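Local coordinates for protein diffuse adherence adhesin (Escherichia coli, PDB 4MEE) that forms the C-terminal transport unit of an autotransporter adhesin that mediates bacterial attachment to mammalian cells, autoaggregation and biofilm formation, at residues A[302-307]-A[352-357]; A[269-274]-A[281-286]. All coordinates share one frame; numbering follows the deposited sequence.

Contacts 1 and 2 sit on two hairpins that follow each other in the barrel wall of the transport unit: strand 280-298, which carries one segment of contact 2, neighbours strand 303-327, which carries one of contact 1. Their centres are about 42 Å apart and their nearest atoms about 18 Å, on opposite sides of the chain's centre, with no touch. Contact 2 lies beside the turn of its hairpin, contact 1 at the open ends of its own. No ligand marks a site; what they share is the pore, since contact 1 reaches helix 149-162 and contact 2 the chain just after it. Contact 1 probably lies at the extracellular rim, contact 2 at the periplasmic end.

Contact 1. Residues A[302-307]-A[352-357]; sequences EEEKYN and DTHQED
Asn307 and Asp352 bring two antiparallel backbones together, with CA atoms 5.6 Å apart, and from there the chains splay until Glu302 CA and Asp357 CA are 7.8 Å apart. At the close end the N-H of Asp352 bonds to the carbonyl O of Asn307, nearly in line with the C=O, and the side chains of the two residues lie side by side. His354 stands between the diverging chains. Its chi1 of -171° sets CG anti to the backbone N, on the side of Tyr306, whose CB makes an off-centre CH-pi contact 4.2 Å from the imidazole centroid. The rings are oblique, planes 32° apart. Beyond the imidazole, Glu304 bends at chi2 and divides its carboxylate between two neighbours: OE1 lies at the ring edge beside His354 CE1, while OE2 accepts the N-H of Asp357 at 3.1 Å from above the carboxylate plane. A side-chain bond thus replaces backbone pairing where the chains diverge. Glu302 and Asp357 add a close pair of like charges, OE2 to OD2 3.5 Å, which may raise the proton affinity of either carboxylate. Glu356, crossing Glu304 at about a right angle, sends its OE2 to a salt bridge with Arg147, and Tyr153 of helix 149-162 meets Tyr306 and His354. This is the fraying open end of a beta hairpin at the rim of an autotransporter barrel, beside the helix in its pore.

Contact 2. Residues A[269-274]-A[281-286]; sequences GTWYQN and LFAETW
Trp271 lies alongside Leu281, pointing the same way, with Trp271 CZ3 3.9 Å from Leu281 CB and Trp271 CE3 4.0 Å from Ala283 CB. The backbone N of Gln273 sits over one indole face, and Phe232 meets the ring from the next strand. On the other side of the sheet, CB of Phe282 covers one face of the Tyr272 ring toward its rim, in a CH-pi contact. Those two rings are nearly parallel, planes 17° apart, but slid so far that they barely overlap. Thr270 and Glu284 continue this side, and Glu284 OE2 accepts the backbone N of Asn169. Between the two sides, Gly269 with Thr285 and Trp271 with Ala283 form hydrogen-bonded antiparallel pairs. Toward the turn, Gln273 N donates to Leu281 O at 3.3 Å, and Gln273 OE1 accepts Leu281 N at 3.1 Å with an almost straight N-H...O angle of 179°, so that a side chain carries the pairing past the strand end. The arrangement is that of a transmembrane beta hairpin near its turn, with the Glu284 side, which meets Leu168 and Asn169, probably facing the pore and Trp271 probably facing the membrane.

Contact 1. Residues A[302-307]-A[352-357]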
loop_
_atom_site.group_PDB
_atom_site.type_symbol
_atom_site.label_atom_id
_atom_site.label_comp_id
_atom_site.label_asym_id
_atom_site.label_seq_id
_atom_site.Cartn_x
_atom_site.Cartn_y
_atom_site.Cartn_z
ATOM N N GLU A 302 22.114 21.233 8.493
ATOM C CA GLU A 302 21.748 20.472 9.644
ATOM C C GLU A 302 20.431 19.783 9.358
ATOM O O GLU A 302 19.709 20.179 8.456
ATOM C CB GLU A 302 21.634 21.402 10.834
ATOM C CG GLU A 302 20.590 20.970 11.819
ATOM C CD GLU A 302 21.010 21.261 13.227
ATOM O OE1 GLU A 302 21.092 20.309 14.025
ATOM O OE2 GLU A 302 21.280 22.441 13.533
ATOM N N GLU A 303 20.122 18.759 10.131
ATOM C CA GLU A 303 18.993 17.917 9.828
ATOM C C GLU A 303 17.736 18.269 10.575
ATOM O O GLU A 303 17.784 18.580 11.745
ATOM C CB GLU A 303 19.346 16.512 10.179
ATOM C CG GLU A 303 18.237 15.570 9.877
ATOM C CD GLU A 303 18.299 14.438 10.838
ATOM O OE1 GLU A 303 18.167 14.707 12.044
ATOM O OE2 GLU A 303 18.536 13.302 10.397
ATOM N N GLU A 304 16.601 18.147 9.909
ATOM C CA GLU A 304 15.347 18.549 10.515
ATOM C C GLU A 304 14.370 17.442 10.793
ATOM O O GLU A 304 14.024 16.685 9.914
ATOM C CB GLU A 304 14.645 19.532 9.614
ATOM C CG GLU A 304 15.518 20.666 9.198
ATOM C CD GLU A 304 15.530 21.732 10.243
ATOM O OE1 GLU A 304 14.632 21.756 11.103
ATOM O OE2 GLU A 304 16.450 22.545 10.196
ATOM N N LYS A 305 13.853 17.417 12.011
ATOM C CA LYS A 305 12.957 16.358 12.412
ATOM C C LYS A 305 11.576 16.841 12.776
ATOM O O LYS A 305 11.426 17.859 13.426
ATOM C CB LYS A 305 13.539 15.653 13.607
ATOM C CG LYS A 305 15.037 15.511 13.499
ATOM C CD LYS A 305 15.524 14.348 14.312
ATOM C CE LYS A 305 15.125 14.527 15.761
ATOM N NZ LYS A 305 15.999 13.702 16.626
ATOM N N TYR A 306 10.581 16.048 12.389
ATOM C CA TYR A 306 9.170 16.303 12.646
ATOM C C TYR A 306 8.392 14.976 12.709
ATOM O O TYR A 306 8.985 13.925 12.553
ATOM C CB TYR A 306 8.609 17.219 11.557
ATOM C CG TYR A 306 8.667 16.702 10.160
ATOM C CD1 TYR A 306 9.837 16.705 9.450
ATOM C CD2 TYR A 306 7.530 16.263 9.546
ATOM C CE1 TYR A 306 9.869 16.246 8.192
ATOM C CE2 TYR A 306 7.556 15.799 8.294
ATOM C CZ TYR A 306 8.728 15.802 7.635
ATOM O OH TYR A 306 8.723 15.350 6.384
ATOM N N ASN A 307 7.075 15.023 12.935
ATOM C CA ASN A 307 6.246 13.803 12.981
ATOM C C ASN A 307 5.077 13.835 12.054
ATOM O O ASN A 307 4.485 14.865 11.889
ATOM C CB ASN A 307 5.546 13.650 14.299
ATOM C CG ASN A 307 6.431 13.909 15.460
ATOM O OD1 ASN A 307 6.037 14.581 16.403
ATOM N ND2 ASN A 307 7.635 13.359 15.425
ATOM N N ASP A 352 3.295 17.312 10.935
ATOM C CA ASP A 352 3.388 18.476 11.791
ATOM C C ASP A 352 3.716 19.652 10.904
ATOM O O ASP A 352 4.312 19.484 9.843
ATOM C CB ASP A 352 4.514 18.305 12.803
ATOM C CG ASP A 352 4.079 17.572 14.057
ATOM O OD1 ASP A 352 2.875 17.271 14.209
ATOM O OD2 ASP A 352 4.955 17.304 14.902
ATOM N N THR A 353 3.316 20.838 11.330
ATOM C CA THR A 353 3.754 22.048 10.680
ATOM C C THR A 353 5.132 22.335 11.236
ATOM O O THR A 353 5.294 22.460 12.447
ATOM C CB THR A 353 2.814 23.205 11.007
ATOM O OG1 THR A 353 1.532 22.951 10.424
ATOM C CG2 THR A 353 3.363 24.498 10.461
ATOM N N HIS A 354 6.124 22.428 10.361
ATOM C CA HIS A 354 7.506 22.450 10.822
ATOM C C HIS A 354 8.318 23.620 10.284
ATOM O O HIS A 354 8.344 23.870 9.082
ATOM C CB HIS A 354 8.194 21.126 10.487
ATOM C CG HIS A 354 9.544 20.974 11.114
ATOM N ND1 HIS A 354 10.715 21.067 10.392
ATOM C CD2 HIS A 354 9.908 20.743 12.397
ATOM C CE1 HIS A 354 11.742 20.894 11.204
ATOM N NE2 HIS A 354 11.280 20.694 12.425
ATOM N N GLN A 355 8.988 24.322 11.195
ATOM C CA GLN A 355 9.869 25.428 10.838
ATOM C C GLN A 355 11.332 24.992 10.852
ATOM O O GLN A 355 11.788 24.329 11.784
ATOM C CB GLN A 355 9.658 26.607 11.786
ATOM C CG GLN A 355 10.484 27.830 11.432
ATOM C CD GLN A 355 10.011 29.082 12.135
ATOM O OE1 GLN A 355 9.783 29.084 13.344
ATOM N NE2 GLN A 355 9.867 30.161 11.376
ATOM N N GLU A 356 12.062 25.383 9.815
ATOM C CA GLU A 356 13.447 24.968 9.651
ATOM C C GLU A 356 14.431 25.910 10.312
ATOM O O GLU A 356 14.059 26.969 10.814
ATOM C CB GLU A 356 13.786 24.862 8.175
ATOM C CG GLU A 356 13.223 23.634 7.501
ATOM C CD GLU A 356 13.659 23.543 6.060
ATOM O OE1 GLU A 356 14.794 23.088 5.806
ATOM O OE2 GLU A 356 12.868 23.942 5.182
ATOM N N ASP A 357 15.697 25.517 10.281
ATOM C CA ASP A 357 16.771 26.303 10.847
ATOM C C ASP A 357 16.808 27.674 10.204
ATOM O O ASP A 357 17.224 28.646 10.827
ATOM C CB ASP A 357 18.099 25.598 10.614
ATOM C CG ASP A 357 18.944 25.527 11.861
ATOM O OD1 ASP A 357 18.402 25.761 12.962
ATOM O OD2 ASP A 357 20.148 25.227 11.744
#

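Contact 2. Residues A[269-274]-A[281-286]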
loop_
_atom_site.group_PDB
_atom_site.type_symbol
_atom_site.label_atom_id
_atom_site.label_comp_id
_atom_site.label_asym_id
_atom_site.label_seq_id
_atom_site.Cartn_x
_atom_site.Cartn_y
_atom_site.Cartn_z
ATOM N N GLY A 269 -11.757 -6.289 8.865
ATOM C CA GLY A 269 -12.969 -7.088 8.760
ATOM C C GLY A 269 -13.087 -7.768 7.413
ATOM O O GLY A 269 -12.591 -7.265 6.419
ATOM N N THR A 270 -13.746 -8.918 7.381
ATOM C CA THR A 270 -13.905 -9.672 6.165
ATOM C C THR A 270 -15.294 -10.257 6.048
ATOM O O THR A 270 -15.868 -10.637 7.043
ATOM C CB THR A 270 -12.987 -10.865 6.221
ATOM O OG1 THR A 270 -11.801 -10.567 5.486
ATOM C CG2 THR A 270 -13.674 -12.017 5.613
ATOM N N TRP A 271 -15.836 -10.356 4.837
ATOM C CA TRP A 271 -17.157 -10.953 4.663
ATOM C C TRP A 271 -17.256 -11.741 3.390
ATOM O O TRP A 271 -16.847 -11.245 2.372
ATOM C CB TRP A 271 -18.190 -9.862 4.535
ATOM C CG TRP A 271 -19.532 -10.369 4.260
ATOM C CD1 TRP A 271 -20.323 -11.033 5.124
ATOM C CD2 TRP A 271 -20.281 -10.228 3.058
ATOM N NE1 TRP A 271 -21.517 -11.327 4.546
ATOM C CE2 TRP A 271 -21.518 -10.842 3.272
ATOM C CE3 TRP A 271 -20.030 -9.644 1.827
ATOM C CZ2 TRP A 271 -22.491 -10.893 2.310
ATOM C CZ3 TRP A 271 -20.996 -9.699 0.869
ATOM C CH2 TRP A 271 -22.215 -10.318 1.114
ATOM N N TYR A 272 -17.820 -12.942 3.435
ATOM C CA TYR A 272 -18.114 -13.711 2.232
ATOM C C TYR A 272 -19.530 -14.204 2.311
ATOM O O TYR A 272 -19.909 -14.767 3.312
ATOM C CB TYR A 272 -17.199 -14.908 2.157
ATOM C CG TYR A 272 -15.816 -14.533 1.839
ATOM C CD1 TYR A 272 -15.015 -13.972 2.787
ATOM C CD2 TYR A 272 -15.312 -14.731 0.586
ATOM C CE1 TYR A 272 -13.742 -13.611 2.500
ATOM C CE2 TYR A 272 -14.033 -14.382 0.286
ATOM C CZ TYR A 272 -13.258 -13.821 1.253
ATOM O OH TYR A 272 -11.982 -13.466 0.969
ATOM N N GLN A 273 -20.334 -13.962 1.286
ATOM C CA GLN A 273 -21.702 -14.467 1.312
ATOM C C GLN A 273 -21.843 -15.964 1.136
ATOM O O GLN A 273 -22.632 -16.582 1.831
ATOM C CB GLN A 273 -22.594 -13.740 0.328
ATOM C CG GLN A 273 -22.307 -14.030 -1.111
ATOM C CD GLN A 273 -23.454 -13.597 -1.968
ATOM O OE1 GLN A 273 -23.334 -13.530 -3.179
ATOM N NE2 GLN A 273 -24.583 -13.297 -1.340
ATOM N N ASN A 274 -21.124 -16.548 0.188
ATOM C CA ASN A 274 -21.218 -17.977 0.008
ATOM C C ASN A 274 -19.982 -18.650 0.525
ATOM O O ASN A 274 -19.759 -19.815 0.249
ATOM C CB ASN A 274 -21.376 -18.352 -1.452
ATOM C CG ASN A 274 -22.499 -17.607 -2.128
ATOM O OD1 ASN A 274 -23.589 -17.444 -1.580
ATOM N ND2 ASN A 274 -22.240 -17.157 -3.342
ATOM N N LEU A 281 -20.368 -12.771 -3.700
ATOM C CA LEU A 281 -19.904 -11.451 -3.276
ATOM C C LEU A 281 -18.964 -11.498 -2.091
ATOM O O LEU A 281 -19.039 -12.401 -1.278
ATOM C CB LEU A 281 -21.083 -10.576 -2.892
ATOM C CG LEU A 281 -22.047 -10.212 -4.014
ATOM C CD1 LEU A 281 -23.229 -9.438 -3.462
ATOM C CD2 LEU A 281 -21.336 -9.427 -5.099
ATOM N N PHE A 282 -18.082 -10.516 -1.984
ATOM C CA PHE A 282 -17.204 -10.451 -0.833
ATOM C C PHE A 282 -16.893 -9.001 -0.512
ATOM O O PHE A 282 -17.119 -8.145 -1.336
ATOM C CB PHE A 282 -15.959 -11.322 -1.038
ATOM C CG PHE A 282 -14.852 -10.658 -1.743
ATOM C CD1 PHE A 282 -14.673 -10.837 -3.082
ATOM C CD2 PHE A 282 -13.961 -9.904 -1.045
ATOM C CE1 PHE A 282 -13.639 -10.236 -3.719
ATOM C CE2 PHE A 282 -12.930 -9.292 -1.674
ATOM C CZ PHE A 282 -12.763 -9.462 -3.017
ATOM N N ALA A 283 -16.447 -8.729 0.707
ATOM C CA ALA A 283 -16.114 -7.380 1.124
ATOM C C ALA A 283 -15.046 -7.458 2.168
ATOM O O ALA A 283 -14.968 -8.421 2.883
ATOM C CB ALA A 283 -17.321 -6.704 1.706
ATOM N N GLU A 284 -14.217 -6.436 2.249
ATOM C CA GLU A 284 -13.162 -6.407 3.237
ATOM C C GLU A 284 -13.119 -4.999 3.768
ATOM O O GLU A 284 -13.524 -4.092 3.075
ATOM C CB GLU A 284 -11.834 -6.747 2.594
ATOM C CG GLU A 284 -11.692 -8.206 2.224
ATOM C CD GLU A 284 -10.261 -8.597 1.936
ATOM O OE1 GLU A 284 -9.342 -7.804 2.237
ATOM O OE2 GLU A 284 -10.056 -9.705 1.405
ATOM N N THR A 285 -12.647 -4.796 4.993
ATOM C CA THR A 285 -12.517 -3.446 5.517
ATOM C C THR A 285 -11.486 -3.325 6.589
ATOM O O THR A 285 -11.189 -4.284 7.258
ATOM C CB THR A 285 -13.813 -3.029 6.162
ATOM O OG1 THR A 285 -14.868 -3.336 5.256
ATOM C CG2 THR A 285 -13.772 -1.577 6.422
ATOM N N TRP A 286 -10.921 -2.145 6.772
ATOM C CA TRP A 286 -10.016 -2.002 7.882
ATOM C C TRP A 286 -9.761 -0.591 8.257
ATOM O O TRP A 286 -10.029 0.306 7.508
ATOM C CB TRP A 286 -8.698 -2.672 7.586
ATOM C CG TRP A 286 -8.066 -2.250 6.379
ATOM C CD1 TRP A 286 -8.120 -2.879 5.203
ATOM C CD2 TRP A 286 -7.234 -1.120 6.198
ATOM N NE1 TRP A 286 -7.372 -2.222 4.283
ATOM C CE2 TRP A 286 -6.819 -1.129 4.873
ATOM C CE3 TRP A 286 -6.800 -0.104 7.025
ATOM C CZ2 TRP A 286 -6.008 -0.170 4.353
ATOM C CZ3 TRP A 286 -6.006 0.839 6.511
ATOM C CH2 TRP A 286 -5.605 0.806 5.185
#